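Local coordinates for putative membrane protein (Yersinia pestis CO92, PDB 5TF3) that is of unknown function, belongs to the DUF1198 family and folds as a compact all-helical domain of a putative membrane protein, at residues N15-K20 with R77-R82; A55-I60 with F99-L104; Y61-K66 with D70-L75. One frame throughout, in Å; residues are numbered along the deposited sequence. Where two conformers were deposited one is given.

In the fold
All three contacts lie in one all-helical chain of seven helices, and each uses helix 48-65 or helix 70-82, two helices that follow each other in the chain. Interaction 3 joins these two helices to each other. Interaction 1 ties the far end of helix 70-82 to the end of helix 2-17. Interaction 2 sets helix 48-65 against the end of helix 91-100. Along the chain, interaction 3 is nested inside the loops closed by interactions 1 and 2, whose segments alternate. The centres of interactions 1 and 2 lie about 17 Å apart, and each is about 13 Å from interaction 3. Leu17 and Leu80 touch side chains of 55-60, and Phe101 and Leu104 pack on Ile65, so apolar packing links the contacts.

Interaction 1: N15-K20 with R77-R82; sequences NLLKIK and RNTLIR
Thr79 of helix 70-82 packs against Leu17 and Ile19, where helix 2-17 comes to its end. That end is a Schellman motif. Lys18 is its C-prime residue, with positive phi (57°), and Lys18 N makes a weak bond back to Asn15 O. The turn sets Leu17 and Ile19 on the same partner, although only Leu17 still belongs to the helix.

The Thr79 side chain can be followed outward. Its CB points at segment 15-20 and splits into two branches with different tasks. OG1 lies beside the backbone N (chi1 -55°), which turns CG2 to the far side from that N. CG2 does the touching. Thr79 CG2 lies 3.8 Å from Leu17 O and 3.9 Å from Ile19 CG2. The Ile19 and Thr79 side chains cross at about a right angle, methyl against methyl. The other branch, OG1, hydrogen-bonds to Leu75 O, one turn back in the same helix, so the hydroxyl is occupied along its own helix while the methyl faces the neighbour.

Leu17 and Leu80 add a looser apolar contact, with Leu17 CD2 at 4.4 Å from Leu80 CD2. Both belong to a larger core. Leu17 also rests on Ala55 and Val58 of helix 48-65, and Leu80 rests on Phe59 of that helix and on Ile85.

No direct hydrogen bond joins the two segments. A water does the polar work instead, linking the end of one helix to the backbone of the other. It gives one proton to each of two backbone carbonyls. The Leu17 carbonyl, at the helix end, takes the shorter bond, with 2.6 Å from the water oxygen to Leu17 O. The second bond runs 2.9 Å from the same water oxygen to Thr79 O.

Interaction 2: A55-I60 with F99-L104; sequences AYLVFI and FYFAEL
Leu57 of helix 48-65 carries this contact. Its two methyls meet two aromatic rings, Tyr100 and Phe101, at the end of helix 91-100.

The contact between the segments is apolar. Leu57 CG sits beside the backbone N, anti to the carbonyl carbon (chi1 -79°), and the fork then spreads toward both rings. Leu57 CD1 comes obliquely to the CD2-CE2 bond of the other ring, 3.4 Å from Tyr100 CD2 and 3.7 Å from Tyr100 CE2. Leu57 CD2 meets Phe101 less closely, at 4.2 Å from Phe101 CE2, and again obliquely. The Leu57 side chain crosses Tyr100 at about a right angle, but it runs past Phe101 in the opposite direction.

Ring contacts extend the cluster. Phe99 CD2 lies 3.5 Å above one face of the Tyr100 ring, toward its rim. Tyr100 also meets Phe39 of helix 33-45 edge-to-face, and Phe39 touches Leu57 as well.

On the backbone, Phe101 is the first residue to leave helical geometry. Beyond it, residues 102-104 form a 3-10 segment, in which Leu104 N bonds to Phe101 O at 2.9 Å.

No hydrogen bond crosses between the segments. This is the buried apolar packing of an all-helical fold, with one leucine of helix 48-65 set against aromatic residues where helix 91-100 ends.

Interaction 3: Y61-K66 with D70-L75; sequences YHTFIK and DENVEL
The flat amide of Asn72 reaches across to the backbone carbonyl of His62. Asn72 ND2 lies 2.9 Å from His62 O, but the bond is weak and bent, with an N-H...O angle of 118°. With chi1 at -169° the Asn72 side chain extends away from its own N and carries the amide toward helix 48-65. The stronger partner of this amide is Asn67 O, in the short connection between the helices.

The His62 ring has Tyr61 CD2 over the centre of one face, 3.6 Å above the plane. It also stacks with Trp76 and meets Tyr23 edge-to-face. His62 NE2 bonds to Tyr23 O, which helps fix the turn of the ring. The neighbouring Tyr61 ring has Lys66 CG over one face, toward the rim, and His62 CD2 at its edge.

The two helices form an antiparallel helical hairpin. Their local axes approach to 9.3 Å, at 154° between directions. A wider pi-type turn at 61-65 marks the end of the first helix, where Lys66 N bonds weakly to Tyr61 O.

Thr63 and Val73 pack beside the amide, crossing at about a right angle. Val73 CG2 lies 3.9 Å from both Thr63 CB and Thr63 CG2. Thr63 CG2 is also 3.9 Å from Val73 CA. Thr63 OG1 turns back to bond Phe59 O within its own helix. Phe114 of helix 108-122 touches Thr63, and Tyr118 and Phe122 touch Val73.

Interaction 1: N15-K20 with R77-R82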
loop_
_atom_site.group_PDB
_atom_site.type_symbol
_atom_site.label_atom_id
_atom_site.label_comp_id
_atom_site.label_asym_id
_atom_site.label_seq_id
_atom_site.Cartn_x
_atom_site.Cartn_y
_atom_site.Cartn_z
ATOM N N ASN A 15 -0.654 -10.927 -7.296
ATOM C CA ASN A 15 -1.638 -12.005 -7.224
ATOM C C ASN A 15 -2.648 -11.761 -6.108
ATOM O O ASN A 15 -3.844 -12.028 -6.276
ATOM C CB ASN A 15 -0.941 -13.353 -7.024
ATOM C CG ASN A 15 -0.238 -13.846 -8.283
ATOM O OD1 ASN A 15 -0.628 -13.505 -9.399
ATOM N ND2 ASN A 15 0.799 -14.660 -8.102
ATOM N N LEU A 16 -2.187 -11.257 -4.960
ATOM C CA LEU A 16 -3.100 -10.981 -3.849
ATOM C C LEU A 16 -4.133 -9.936 -4.238
ATOM O O LEU A 16 -5.336 -10.115 -4.019
ATOM C CB LEU A 16 -2.316 -10.510 -2.623
ATOM C CG LEU A 16 -3.161 -10.003 -1.451
ATOM C CD1 LEU A 16 -4.032 -11.123 -0.893
ATOM C CD2 LEU A 16 -2.276 -9.422 -0.346
ATOM N N LEU A 17 -3.681 -8.831 -4.821
ATOM C CA LEU A 17 -4.592 -7.773 -5.227
ATOM C C LEU A 17 -5.283 -8.032 -6.569
ATOM O O LEU A 17 -6.239 -7.307 -6.907
ATOM C CB LEU A 17 -3.817 -6.459 -5.275
ATOM C CG LEU A 17 -3.346 -6.009 -3.896
ATOM C CD1 LEU A 17 -2.502 -4.757 -4.051
ATOM C CD2 LEU A 17 -4.545 -5.747 -2.998
ATOM N N LYS A 18 -4.825 -9.035 -7.334
ATOM C CA LYS A 18 -5.344 -9.338 -8.677
ATOM C C LYS A 18 -5.228 -8.129 -9.602
ATOM O O LYS A 18 -6.193 -7.722 -10.245
ATOM C CB LYS A 18 -6.793 -9.830 -8.630
ATOM C CG LYS A 18 -7.049 -11.013 -7.722
ATOM C CD LYS A 18 -6.397 -12.268 -8.269
ATOM C CE LYS A 18 -6.656 -13.471 -7.368
ATOM N NZ LYS A 18 -5.608 -14.513 -7.569
ATOM N N ILE A 19 -4.034 -7.538 -9.651
ATOM C CA ILE A 19 -3.746 -6.411 -10.529
ATOM C C ILE A 19 -2.468 -6.749 -11.282
ATOM O O ILE A 19 -1.723 -7.661 -10.913
ATOM C CB ILE A 19 -3.604 -5.069 -9.763
ATOM C CG1 ILE A 19 -2.396 -5.101 -8.810
ATOM C CG2 ILE A 19 -4.884 -4.745 -8.969
ATOM C CD1 ILE A 19 -2.302 -3.916 -7.895
ATOM N N LYS A 20 -2.236 -6.029 -12.372
ATOM C CA LYS A 20 -1.057 -6.293 -13.186
ATOM C C LYS A 20 0.224 -5.941 -12.422
ATOM O O LYS A 20 0.241 -5.000 -11.623
ATOM C CB LYS A 20 -1.113 -5.493 -14.484
ATOM C CG LYS A 20 -2.201 -5.940 -15.457
ATOM C CD LYS A 20 -2.185 -5.093 -16.722
ATOM C CE LYS A 20 -2.969 -5.765 -17.852
ATOM N NZ LYS A 20 -2.836 -4.995 -19.123
ATOM N N ARG A 77 -9.572 1.600 -2.953
ATOM C CA ARG A 77 -10.266 1.047 -1.793
ATOM C C ARG A 77 -11.048 -0.213 -2.174
ATOM O O ARG A 77 -11.072 -1.202 -1.427
ATOM C CB ARG A 77 -11.204 2.113 -1.196
ATOM C CG ARG A 77 -12.045 1.606 -0.033
ATOM C CD ARG A 77 -12.981 2.698 0.565
ATOM N NE ARG A 77 -13.702 2.178 1.728
ATOM C CZ ARG A 77 -14.892 1.588 1.673
ATOM N NH1 ARG A 77 -15.532 1.475 0.513
ATOM N NH2 ARG A 77 -15.448 1.131 2.783
ATOM N N ASN A 78 -11.706 -0.190 -3.334
ATOM C CA ASN A 78 -12.449 -1.364 -3.772
ATOM C C ASN A 78 -11.514 -2.513 -4.100
ATOM O O ASN A 78 -11.906 -3.679 -3.967
ATOM C CB ASN A 78 -13.323 -1.025 -4.985
ATOM C CG ASN A 78 -14.510 -0.145 -4.618
ATOM O OD1 ASN A 78 -14.919 -0.093 -3.453
ATOM N ND2 ASN A 78 -15.087 0.528 -5.616
ATOM N N THR A 79 -10.280 -2.210 -4.528
ATOM C CA THR A 79 -9.294 -3.265 -4.760
ATOM C C THR A 79 -8.929 -3.970 -3.453
ATOM O O THR A 79 -8.859 -5.204 -3.407
ATOM C CB THR A 79 -8.059 -2.671 -5.471
ATOM O OG1 THR A 79 -8.484 -2.015 -6.672
ATOM C CG2 THR A 79 -7.060 -3.744 -5.885
ATOM N N LEU A 80 -8.736 -3.211 -2.366
ATOM C CA LEU A 80 -8.542 -3.841 -1.063
ATOM C C LEU A 80 -9.735 -4.704 -0.698
ATOM O O LEU A 80 -9.577 -5.859 -0.290
ATOM C CB LEU A 80 -8.326 -2.793 0.029
ATOM C CG LEU A 80 -7.055 -1.966 0.010
ATOM C CD1 LEU A 80 -7.064 -1.018 1.227
ATOM C CD2 LEU A 80 -5.871 -2.898 0.044
ATOM N N ILE A 81 -10.943 -4.158 -0.852
ATOM C CA ILE A 81 -12.140 -4.877 -0.437
ATOM C C ILE A 81 -12.292 -6.163 -1.245
ATOM O O ILE A 81 -12.620 -7.222 -0.691
ATOM C CB ILE A 81 -13.376 -3.965 -0.567
ATOM C CG1 ILE A 81 -13.350 -2.872 0.514
ATOM C CG2 ILE A 81 -14.654 -4.774 -0.461
ATOM C CD1 ILE A 81 -14.463 -1.843 0.362
ATOM N N ARG A 82 -12.034 -6.099 -2.554
ATOM C CA ARG A 82 -12.141 -7.290 -3.393
ATOM C C ARG A 82 -11.101 -8.351 -3.039
ATOM O O ARG A 82 -11.297 -9.528 -3.359
ATOM C CB ARG A 82 -12.022 -6.905 -4.870
ATOM C CG ARG A 82 -13.371 -6.705 -5.540
ATOM C CD ARG A 82 -13.260 -6.379 -7.032
ATOM N NE ARG A 82 -13.206 -4.940 -7.260
ATOM C CZ ARG A 82 -12.101 -4.276 -7.570
ATOM N NH1 ARG A 82 -10.957 -4.916 -7.711
ATOM N NH2 ARG A 82 -12.146 -2.974 -7.748
HETATM O O HOH W 1 -8.388 -7.061 -5.537
#

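Interaction 2: A55-I60 with F99-L104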
loop_
_atom_site.group_PDB
_atom_site.type_symbol
_atom_site.label_atom_id
_atom_site.label_comp_id
_atom_site.label_asym_id
_atom_site.label_seq_id
_atom_site.Cartn_x
_atom_site.Cartn_y
_atom_site.Cartn_z
ATOM N N ALA A 55 0.012 -4.668 0.819
ATOM C CA ALA A 55 -1.142 -4.171 0.077
ATOM C C ALA A 55 -1.465 -2.737 0.471
ATOM O O ALA A 55 -1.850 -1.925 -0.373
ATOM C CB ALA A 55 -2.352 -5.069 0.310
ATOM N N TYR A 56 -1.278 -2.395 1.744
ATOM C CA TYR A 56 -1.554 -1.029 2.164
ATOM C C TYR A 56 -0.521 -0.041 1.637
ATOM O O TYR A 56 -0.844 1.137 1.454
ATOM C CB TYR A 56 -1.634 -0.964 3.691
ATOM C CG TYR A 56 -2.863 -1.645 4.237
ATOM C CD1 TYR A 56 -4.110 -1.034 4.173
ATOM C CD2 TYR A 56 -2.779 -2.901 4.816
ATOM C CE1 TYR A 56 -5.244 -1.660 4.685
ATOM C CE2 TYR A 56 -3.896 -3.529 5.326
ATOM C CZ TYR A 56 -5.124 -2.908 5.259
ATOM O OH TYR A 56 -6.225 -3.549 5.771
ATOM N N LEU A 57 0.726 -0.480 1.411
ATOM C CA LEU A 57 1.711 0.409 0.794
ATOM C C LEU A 57 1.365 0.678 -0.664
ATOM O O LEU A 57 1.553 1.799 -1.156
ATOM C CB LEU A 57 3.122 -0.184 0.883
ATOM C CG LEU A 57 3.862 -0.045 2.210
ATOM C CD1 LEU A 57 5.213 -0.686 2.072
ATOM C CD2 LEU A 57 4.002 1.406 2.593
ATOM N N VAL A 58 0.915 -0.357 -1.377
ATOM C CA VAL A 58 0.399 -0.186 -2.737
ATOM C C VAL A 58 -0.718 0.853 -2.754
ATOM O O VAL A 58 -0.721 1.782 -3.573
ATOM C CB VAL A 58 -0.076 -1.543 -3.288
ATOM C CG1 VAL A 58 -0.740 -1.385 -4.651
ATOM C CG2 VAL A 58 1.114 -2.505 -3.393
ATOM N N PHE A 59 -1.681 0.718 -1.842
ATOM C CA PHE A 59 -2.768 1.692 -1.744
ATOM C C PHE A 59 -2.232 3.105 -1.513
ATOM O O PHE A 59 -2.584 4.040 -2.236
ATOM C CB PHE A 59 -3.717 1.275 -0.612
ATOM C CG PHE A 59 -4.796 2.279 -0.304
ATOM C CD1 PHE A 59 -4.582 3.292 0.630
ATOM C CD2 PHE A 59 -6.038 2.192 -0.920
ATOM C CE1 PHE A 59 -5.568 4.224 0.913
ATOM C CE2 PHE A 59 -7.041 3.106 -0.636
ATOM C CZ PHE A 59 -6.803 4.135 0.289
ATOM N N ILE A 60 -1.378 3.280 -0.501
ATOM C CA ILE A 60 -0.859 4.616 -0.191
ATOM C C ILE A 60 -0.111 5.197 -1.381
ATOM O O ILE A 60 -0.280 6.372 -1.726
ATOM C CB ILE A 60 0.034 4.567 1.060
ATOM C CG1 ILE A 60 -0.819 4.350 2.321
ATOM C CG2 ILE A 60 0.908 5.844 1.135
ATOM C CD1 ILE A 60 -0.018 4.070 3.589
ATOM N N PHE A 99 8.889 5.551 5.887
ATOM C CA PHE A 99 10.232 5.034 5.683
ATOM C C PHE A 99 10.482 4.672 4.223
ATOM O O PHE A 99 11.444 5.149 3.612
ATOM C CB PHE A 99 10.504 3.807 6.531
ATOM C CG PHE A 99 11.737 3.081 6.080
ATOM C CD1 PHE A 99 12.990 3.651 6.267
ATOM C CD2 PHE A 99 11.652 1.892 5.392
ATOM C CE1 PHE A 99 14.144 3.010 5.850
ATOM C CE2 PHE A 99 12.806 1.242 4.968
ATOM C CZ PHE A 99 14.048 1.808 5.189
ATOM N N TYR A 100 9.644 3.789 3.663
ATOM C CA TYR A 100 9.974 3.194 2.368
ATOM C C TYR A 100 10.070 4.249 1.278
ATOM O O TYR A 100 10.861 4.094 0.333
ATOM C CB TYR A 100 8.953 2.118 1.998
ATOM C CG TYR A 100 9.114 0.823 2.770
ATOM C CD1 TYR A 100 10.303 0.103 2.731
ATOM C CD2 TYR A 100 8.071 0.315 3.532
ATOM C CE1 TYR A 100 10.450 -1.088 3.445
ATOM C CE2 TYR A 100 8.200 -0.874 4.234
ATOM C CZ TYR A 100 9.389 -1.567 4.195
ATOM O OH TYR A 100 9.510 -2.742 4.903
ATOM N N PHE A 101 9.318 5.348 1.413
ATOM C CA PHE A 101 9.357 6.448 0.456
ATOM C C PHE A 101 10.088 7.676 1.013
ATOM O O PHE A 101 9.817 8.808 0.606
ATOM C CB PHE A 101 7.936 6.795 0.009
ATOM C CG PHE A 101 7.184 5.614 -0.552
ATOM C CD1 PHE A 101 7.557 5.054 -1.767
ATOM C CD2 PHE A 101 6.131 5.042 0.149
ATOM C CE1 PHE A 101 6.883 3.957 -2.287
ATOM C CE2 PHE A 101 5.449 3.951 -0.358
ATOM C CZ PHE A 101 5.822 3.406 -1.579
ATOM N N ALA A 102 11.051 7.454 1.907
ATOM C CA ALA A 102 11.735 8.564 2.578
ATOM C C ALA A 102 12.388 9.520 1.584
ATOM O O ALA A 102 12.365 10.740 1.782
ATOM C CB ALA A 102 12.772 8.017 3.551
ATOM N N GLU A 103 12.957 8.992 0.500
ATOM C CA GLU A 103 13.627 9.837 -0.486
ATOM C C GLU A 103 12.676 10.796 -1.195
ATOM O O GLU A 103 13.137 11.773 -1.798
ATOM C CB GLU A 103 14.343 8.965 -1.517
ATOM C CG GLU A 103 15.473 8.132 -0.934
ATOM C CD GLU A 103 16.250 7.379 -2.007
ATOM O OE1 GLU A 103 15.711 7.227 -3.131
ATOM O OE2 GLU A 103 17.396 6.947 -1.727
ATOM N N LEU A 104 11.367 10.530 -1.155
ATOM C CA LEU A 104 10.368 11.424 -1.728
ATOM C C LEU A 104 10.067 12.619 -0.840
ATOM O O LEU A 104 9.396 13.548 -1.300
ATOM C CB LEU A 104 9.064 10.668 -1.993
ATOM C CG LEU A 104 9.207 9.457 -2.903
ATOM C CD1 LEU A 104 7.834 8.870 -3.240
ATOM C CD2 LEU A 104 9.920 9.891 -4.150
#

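Interaction 3: Y61-K66 with D70-L75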
loop_
_atom_site.group_PDB
_atom_site.type_symbol
_atom_site.label_atom_id
_atom_site.label_comp_id
_atom_site.label_asym_id
_atom_site.label_seq_id
_atom_site.Cartn_x
_atom_site.Cartn_y
_atom_site.Cartn_z
ATOM N N TYR A 61 0.709 4.379 -2.047
ATOM C CA TYR A 61 1.473 4.874 -3.191
ATOM C C TYR A 61 0.552 5.372 -4.292
ATOM O O TYR A 61 0.719 6.485 -4.802
ATOM C CB TYR A 61 2.415 3.788 -3.730
ATOM C CG TYR A 61 3.130 4.229 -5.003
ATOM C CD1 TYR A 61 4.227 5.099 -4.948
ATOM C CD2 TYR A 61 2.690 3.808 -6.257
ATOM C CE1 TYR A 61 4.868 5.526 -6.110
ATOM C CE2 TYR A 61 3.331 4.230 -7.428
ATOM C CZ TYR A 61 4.413 5.084 -7.344
ATOM O OH TYR A 61 5.037 5.499 -8.499
ATOM N N HIS A 62 -0.429 4.564 -4.683
ATOM C CA HIS A 62 -1.268 4.960 -5.808
ATOM C C HIS A 62 -2.285 6.036 -5.442
ATOM O O HIS A 62 -2.786 6.714 -6.345
ATOM C CB HIS A 62 -1.949 3.724 -6.412
ATOM C CG HIS A 62 -0.984 2.855 -7.150
ATOM N ND1 HIS A 62 -0.446 3.217 -8.367
ATOM C CD2 HIS A 62 -0.372 1.701 -6.796
ATOM C CE1 HIS A 62 0.412 2.292 -8.759
ATOM N NE2 HIS A 62 0.482 1.365 -7.821
ATOM N N THR A 63 -2.568 6.255 -4.153
ATOM C CA THR A 63 -3.502 7.319 -3.802
ATOM C C THR A 63 -2.756 8.550 -3.290
ATOM O O THR A 63 -2.528 9.484 -4.063
ATOM C CB THR A 63 -4.537 6.828 -2.783
ATOM O OG1 THR A 63 -3.891 6.400 -1.577
ATOM C CG2 THR A 63 -5.380 5.652 -3.382
ATOM N N PHE A 64 -2.367 8.578 -2.007
ATOM C CA PHE A 64 -1.724 9.775 -1.457
ATOM C C PHE A 64 -0.531 10.232 -2.294
ATOM O O PHE A 64 -0.366 11.427 -2.566
ATOM C CB PHE A 64 -1.262 9.534 -0.021
ATOM C CG PHE A 64 -0.542 10.725 0.585
ATOM C CD1 PHE A 64 -1.257 11.840 1.008
ATOM C CD2 PHE A 64 0.842 10.727 0.722
ATOM C CE1 PHE A 64 -0.604 12.935 1.569
ATOM C CE2 PHE A 64 1.513 11.819 1.283
ATOM C CZ PHE A 64 0.793 12.924 1.700
ATOM N N ILE A 65 0.331 9.302 -2.695
ATOM C CA ILE A 65 1.576 9.741 -3.315
ATOM C C ILE A 65 1.349 10.191 -4.759
ATOM O O ILE A 65 1.833 11.252 -5.161
ATOM C CB ILE A 65 2.648 8.640 -3.196
ATOM C CG1 ILE A 65 2.954 8.398 -1.710
ATOM C CG2 ILE A 65 3.917 9.033 -3.967
ATOM C CD1 ILE A 65 4.128 7.459 -1.404
ATOM N N LYS A 66 0.578 9.438 -5.545
ATOM C CA LYS A 66 0.433 9.698 -6.981
ATOM C C LYS A 66 -0.871 10.391 -7.379
ATOM O O LYS A 66 -0.867 11.161 -8.345
ATOM C CB LYS A 66 0.530 8.388 -7.782
ATOM C CG LYS A 66 1.792 7.593 -7.504
ATOM C CD LYS A 66 3.034 8.415 -7.747
ATOM C CE LYS A 66 3.344 8.510 -9.230
ATOM N NZ LYS A 66 4.580 9.318 -9.440
ATOM N N ASP A 70 -10.870 11.619 -5.140
ATOM C CA ASP A 70 -11.906 10.728 -4.615
ATOM C C ASP A 70 -12.144 9.550 -5.545
ATOM O O ASP A 70 -12.324 8.409 -5.094
ATOM C CB ASP A 70 -13.229 11.483 -4.418
ATOM C CG ASP A 70 -13.275 12.301 -3.133
ATOM O OD1 ASP A 70 -12.331 12.205 -2.317
ATOM O OD2 ASP A 70 -14.279 13.031 -2.928
ATOM N N GLU A 71 -12.184 9.819 -6.848
ATOM C CA GLU A 71 -12.394 8.759 -7.825
ATOM C C GLU A 71 -11.291 7.709 -7.741
ATOM O O GLU A 71 -11.566 6.499 -7.717
ATOM C CB GLU A 71 -12.476 9.362 -9.228
ATOM C CG GLU A 71 -12.351 8.340 -10.351
ATOM C CD GLU A 71 -12.961 8.823 -11.654
ATOM O OE1 GLU A 71 -13.682 9.849 -11.628
ATOM O OE2 GLU A 71 -12.728 8.171 -12.701
ATOM N N ASN A 72 -10.029 8.147 -7.679
ATOM C CA ASN A 72 -8.945 7.173 -7.643
ATOM C C ASN A 72 -8.893 6.462 -6.297
ATOM O O ASN A 72 -8.621 5.256 -6.232
ATOM C CB ASN A 72 -7.608 7.856 -7.958
ATOM C CG ASN A 72 -6.483 6.854 -8.191
ATOM O OD1 ASN A 72 -6.562 6.001 -9.081
ATOM N ND2 ASN A 72 -5.436 6.948 -7.389
ATOM N N VAL A 73 -9.188 7.180 -5.206
ATOM C CA VAL A 73 -9.166 6.542 -3.894
ATOM C C VAL A 73 -10.241 5.466 -3.819
ATOM O O VAL A 73 -10.016 4.373 -3.276
ATOM C CB VAL A 73 -9.320 7.600 -2.775
ATOM C CG1 VAL A 73 -9.576 6.932 -1.436
ATOM C CG2 VAL A 73 -8.046 8.460 -2.671
ATOM N N GLU A 74 -11.421 5.750 -4.375
ATOM C CA GLU A 74 -12.493 4.758 -4.389
ATOM C C GLU A 74 -12.077 3.517 -5.175
ATOM O O GLU A 74 -12.344 2.379 -4.760
ATOM C CB GLU A 74 -13.763 5.376 -4.977
ATOM C CG GLU A 74 -14.916 4.396 -5.097
ATOM C CD GLU A 74 -16.228 5.073 -5.446
ATOM O OE1 GLU A 74 -16.402 6.266 -5.107
ATOM O OE2 GLU A 74 -17.087 4.409 -6.066
ATOM N N LEU A 75 -11.410 3.728 -6.310
ATOM C CA LEU A 75 -10.871 2.631 -7.108
ATOM C C LEU A 75 -9.983 1.710 -6.274
ATOM O O LEU A 75 -10.171 0.489 -6.264
ATOM C CB LEU A 75 -10.086 3.232 -8.278
ATOM C CG LEU A 75 -9.565 2.359 -9.397
ATOM C CD1 LEU A 75 -9.379 3.235 -10.637
ATOM C CD2 LEU A 75 -8.260 1.675 -8.996
#